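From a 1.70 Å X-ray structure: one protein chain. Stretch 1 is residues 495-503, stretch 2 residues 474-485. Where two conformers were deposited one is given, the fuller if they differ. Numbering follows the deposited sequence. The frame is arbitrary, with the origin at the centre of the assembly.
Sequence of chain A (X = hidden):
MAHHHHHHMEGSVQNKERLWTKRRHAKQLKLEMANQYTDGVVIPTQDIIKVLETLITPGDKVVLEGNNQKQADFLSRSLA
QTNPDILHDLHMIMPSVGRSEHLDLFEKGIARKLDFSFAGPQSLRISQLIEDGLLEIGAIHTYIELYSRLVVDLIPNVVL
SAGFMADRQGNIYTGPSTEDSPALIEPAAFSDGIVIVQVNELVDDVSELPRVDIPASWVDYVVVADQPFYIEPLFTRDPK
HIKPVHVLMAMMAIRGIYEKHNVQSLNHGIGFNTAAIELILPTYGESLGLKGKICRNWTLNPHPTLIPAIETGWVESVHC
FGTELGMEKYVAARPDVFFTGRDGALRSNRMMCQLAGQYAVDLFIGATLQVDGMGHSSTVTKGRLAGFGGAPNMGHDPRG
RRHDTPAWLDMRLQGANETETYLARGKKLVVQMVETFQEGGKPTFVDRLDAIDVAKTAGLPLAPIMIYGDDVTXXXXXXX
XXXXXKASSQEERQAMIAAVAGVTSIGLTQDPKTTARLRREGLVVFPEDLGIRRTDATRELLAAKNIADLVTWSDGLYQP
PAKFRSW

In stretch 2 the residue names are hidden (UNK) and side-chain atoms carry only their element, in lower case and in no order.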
# COMPACT_ATOMS: atom_id res chain seq x y z
N ALA A 495 -33.16 -6.55 0.52
CA ALA A 495 -33.98 -7.68 0.10
C ALA A 495 -33.14 -8.81 -0.50
O ALA A 495 -33.52 -9.98 -0.42
CB ALA A 495 -35.05 -7.22 -0.90
N MET A 496 -32.01 -8.47 -1.12
CA MET A 496 -31.14 -9.51 -1.68
C MET A 496 -30.36 -10.23 -0.59
O MET A 496 -30.18 -11.45 -0.65
CB MET A 496 -30.19 -8.89 -2.71
CG MET A 496 -30.94 -8.30 -3.89
SD MET A 496 -29.97 -7.06 -4.77
CE MET A 496 -28.60 -8.07 -5.35
N ILE A 497 -29.90 -9.50 0.42
CA ILE A 497 -29.32 -10.15 1.58
C ILE A 497 -30.33 -11.10 2.20
O ILE A 497 -30.05 -12.28 2.45
CB ILE A 497 -28.82 -9.10 2.59
CG1 ILE A 497 -27.68 -8.28 1.97
CG2 ILE A 497 -28.41 -9.77 3.89
CD1 ILE A 497 -27.22 -7.11 2.83
N ALA A 498 -31.56 -10.62 2.42
CA ALA A 498 -32.58 -11.45 3.06
C ALA A 498 -32.85 -12.73 2.28
O ALA A 498 -33.13 -13.77 2.88
CB ALA A 498 -33.88 -10.64 3.22
N ALA A 499 -32.73 -12.69 0.94
CA ALA A 499 -33.03 -13.85 0.11
C ALA A 499 -32.05 -15.01 0.32
O ALA A 499 -32.41 -16.17 0.07
CB ALA A 499 -33.04 -13.46 -1.37
N VAL A 500 -30.83 -14.73 0.74
CA VAL A 500 -29.83 -15.78 0.94
C VAL A 500 -29.48 -15.94 2.42
O VAL A 500 -28.48 -16.57 2.74
CB VAL A 500 -28.57 -15.53 0.09
CG1 VAL A 500 -28.93 -15.41 -1.38
CG2 VAL A 500 -27.82 -14.28 0.56
N ALA A 501 -30.30 -15.43 3.33
CA ALA A 501 -29.97 -15.47 4.74
C ALA A 501 -30.64 -16.62 5.50
O ALA A 501 -30.55 -16.65 6.73
CB ALA A 501 -30.30 -14.13 5.39
N GLY A 502 -31.28 -17.56 4.81
CA GLY A 502 -31.79 -18.74 5.49
C GLY A 502 -32.86 -18.41 6.52
O GLY A 502 -33.74 -17.57 6.29
N VAL A 503 -32.81 -19.09 7.67
CA VAL A 503 -33.82 -18.89 8.71
C VAL A 503 -33.28 -18.05 9.87
O VAL A 503 -33.84 -18.10 10.97
CB VAL A 503 -34.42 -20.22 9.21
CG1 VAL A 503 -35.12 -20.95 8.07
CG2 VAL A 503 -33.35 -21.10 9.83
N UNK A 474 -20.40 -9.12 -3.52
CA UNK A 474 -21.05 -10.42 -3.58
C UNK A 474 -21.24 -10.97 -2.17
O UNK A 474 -20.26 -11.06 -1.42
n UNK A 474 -19.18 -10.08 -6.24
c UNK A 474 -20.04 -11.08 -5.82
c UNK A 474 -19.21 -10.01 -7.57
c UNK A 474 -20.60 -11.59 -6.94
c UNK A 474 -20.22 -11.43 -4.38
n UNK A 474 -20.07 -10.91 -8.01
N UNK A 475 -22.46 -11.41 -1.84
CA UNK A 475 -22.74 -12.17 -0.62
C UNK A 475 -23.06 -13.61 -1.00
O UNK A 475 -24.02 -13.85 -1.73
c UNK A 475 -23.91 -11.56 0.16
c UNK A 475 -24.32 -12.28 1.45
c UNK A 475 -23.15 -12.33 2.46
c UNK A 475 -25.51 -11.59 2.06
N UNK A 476 -22.27 -14.56 -0.49
CA UNK A 476 -22.40 -15.97 -0.85
C UNK A 476 -22.65 -16.78 0.41
O UNK A 476 -21.80 -16.80 1.32
c UNK A 476 -19.61 -18.22 -2.40
c UNK A 476 -21.14 -16.45 -1.56
c UNK A 476 -20.93 -17.95 -1.69
c UNK A 476 -22.10 -18.57 -2.42
N UNK A 477 -23.80 -17.46 0.48
CA UNK A 477 -24.14 -18.35 1.59
C UNK A 477 -24.45 -19.73 1.04
O UNK A 477 -24.43 -19.96 -0.18
o UNK A 477 -26.55 -18.08 1.66
c UNK A 477 -25.22 -16.36 2.71
c UNK A 477 -25.34 -17.84 2.40
N UNK A 478 -24.79 -20.66 1.94
CA UNK A 478 -25.23 -21.97 1.48
C UNK A 478 -26.57 -21.90 0.76
O UNK A 478 -26.97 -22.88 0.12
c UNK A 478 -26.38 -21.86 4.67
c UNK A 478 -25.26 -22.96 2.65
o UNK A 478 -25.49 -20.99 4.61
o UNK A 478 -27.21 -21.93 5.61
c UNK A 478 -26.49 -22.90 3.56
N UNK A 479 -27.25 -20.75 0.81
CA UNK A 479 -28.50 -20.53 0.09
C UNK A 479 -28.30 -20.01 -1.33
O UNK A 479 -29.17 -20.23 -2.17
c UNK A 479 -29.83 -20.09 2.21
c UNK A 479 -29.37 -19.55 0.88
o UNK A 479 -30.76 -22.26 1.96
c UNK A 479 -31.00 -21.04 2.04
o UNK A 479 -32.15 -20.54 1.97
N UNK A 480 -27.20 -19.33 -1.62
CA UNK A 480 -27.00 -18.78 -2.94
C UNK A 480 -26.16 -17.51 -2.88
O UNK A 480 -25.53 -17.24 -1.88
N UNK A 481 -26.17 -16.76 -3.98
CA UNK A 481 -25.37 -15.55 -4.11
C UNK A 481 -26.31 -14.37 -4.29
O UNK A 481 -27.23 -14.41 -5.12
c UNK A 481 -24.39 -15.61 -5.30
c UNK A 481 -22.67 -17.05 -6.47
c UNK A 481 -23.46 -16.82 -5.20
c UNK A 481 -23.56 -14.33 -5.38
N UNK A 482 -26.08 -13.30 -3.53
CA UNK A 482 -26.70 -12.01 -3.79
C UNK A 482 -25.67 -11.14 -4.49
O UNK A 482 -24.58 -10.91 -3.94
c UNK A 482 -27.19 -11.36 -2.49
N UNK A 483 -25.98 -10.69 -5.70
CA UNK A 483 -25.06 -9.84 -6.46
C UNK A 483 -25.26 -8.38 -6.06
O UNK A 483 -25.80 -7.55 -6.80
c UNK A 483 -25.25 -10.03 -7.97
o UNK A 483 -23.74 -15.15 -9.90
c UNK A 483 -25.81 -12.31 -8.89
c UNK A 483 -24.85 -11.39 -8.48
c UNK A 483 -24.10 -13.91 -9.43
c UNK A 483 -25.44 -13.56 -9.37
c UNK A 483 -23.13 -13.01 -9.03
c UNK A 483 -23.50 -11.76 -8.56
N UNK A 484 -24.76 -8.07 -4.85
CA UNK A 484 -25.02 -6.77 -4.23
C UNK A 484 -24.48 -5.61 -5.06
O UNK A 484 -25.01 -4.50 -4.98
c UNK A 484 -24.19 -7.47 -0.43
c UNK A 484 -24.41 -6.74 -2.82
c UNK A 484 -24.92 -7.72 -1.76
c UNK A 484 -26.45 -7.64 -1.58
N UNK A 485 -23.42 -5.83 -5.86
CA UNK A 485 -22.89 -4.74 -6.67
C UNK A 485 -23.92 -4.19 -7.63
O UNK A 485 -23.76 -3.06 -8.12
c UNK A 485 -22.32 -7.61 -10.95
c UNK A 485 -22.19 -8.21 -9.71
c UNK A 485 -21.97 -7.44 -8.60
c UNK A 485 -21.90 -6.04 -8.69
c UNK A 485 -21.65 -5.19 -7.46
o UNK A 485 -22.53 -8.38 -12.05
c UNK A 485 -22.02 -5.47 -9.94
c UNK A 485 -22.24 -6.24 -11.07
O HOH W 1 -32.32 -18.00 2.23

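Position 474 carries one carbon and then a five-membered ring of three carbons and two nitrogens, which is an imidazole: His-474. Its side chain is out of reach of stretch 1. Position 475 has four carbons forked at the second, its CA-to-CB bond points toward the helix, and one terminal carbon touches Val-500 and Ile-497; this is Leu-475, whose CD2 lies 3.8 Å from Val-500 CG2 and 3.9 Å from Ile-497 CG2. Position 476 repeats the four-carbon fork but points away, as alternation along a strand requires, and is Leu-476.

At 477 a single carbon bears one oxygen and one carbon, and the oxygen touches Val-500 O; the branched pattern is that of Thr-477. Thr-477 OG1 donates to Val-500 O at 2.7 Å and also accepts from the backbone N of 479, so one hydroxyl serves both stretches. Position 478 has three carbons, the third with two oxygens: a carboxylate one carbon longer than aspartate's, hence Glu-478, with both oxygens satisfied elsewhere in the structure. Position 479 has the same composition but points toward stretch 1, with CB 3.6 Å from Val-500 O; it is Glu-479. Its OE1 is 2.6 Å from the oxygen of water 1, which also accepts from Gly-502 N at 2.8 Å.

Position 480 has no side-chain atoms and is Gly-480. With phi 150° and psi -166°, a CB would jam against the carbonyl O of Glu-479, and it would sit 3.9 Å from Val-500 CG1. Position 481 has four carbons forked at the first, one arm two carbons long: Ile-481, pointing away. Position 482 has one carbon, its CB, which lies 3.5 Å from Met-496 O and 3.9 Å from Met-496 CB; it is Ala-482.

Position 483 shows one carbon, then a six-carbon ring bearing an oxygen: Tyr-483. The side chain points away, yet its backbone O is 3.2 Å from Met-496 CE. Position 484 has four carbons forked at the second; CB starts sideways, but a terminal carbon touches Ile-497. This is Leu-484, with CD2 3.8 Å from Ile-497 CG1. Position 485 has the same oxygen-bearing ring and is Tyr-485, pointing away, without contact.

The contact therefore rests on a hairpin, where Leu-475 N donates to Ala-482 O at 3.0 Å and Ala-482 N to Leu-475 O at 2.8 Å, and both residues point toward stretch 1. Met-496 packs on Ala-482 and Leu-484, Ile-497 on Leu-475 and Leu-484, and Val-500 on Leu-475 and Ala-482. Near the turn the character becomes polar: the Thr-477 hydroxyl binds the carbonyl of Val-500, while the water links Glu-479 to the backbone of stretch 1. In all, 502 Å² is buried, both sides summed.

Stretch 2 (474-485) HLLTEEGIAYLY
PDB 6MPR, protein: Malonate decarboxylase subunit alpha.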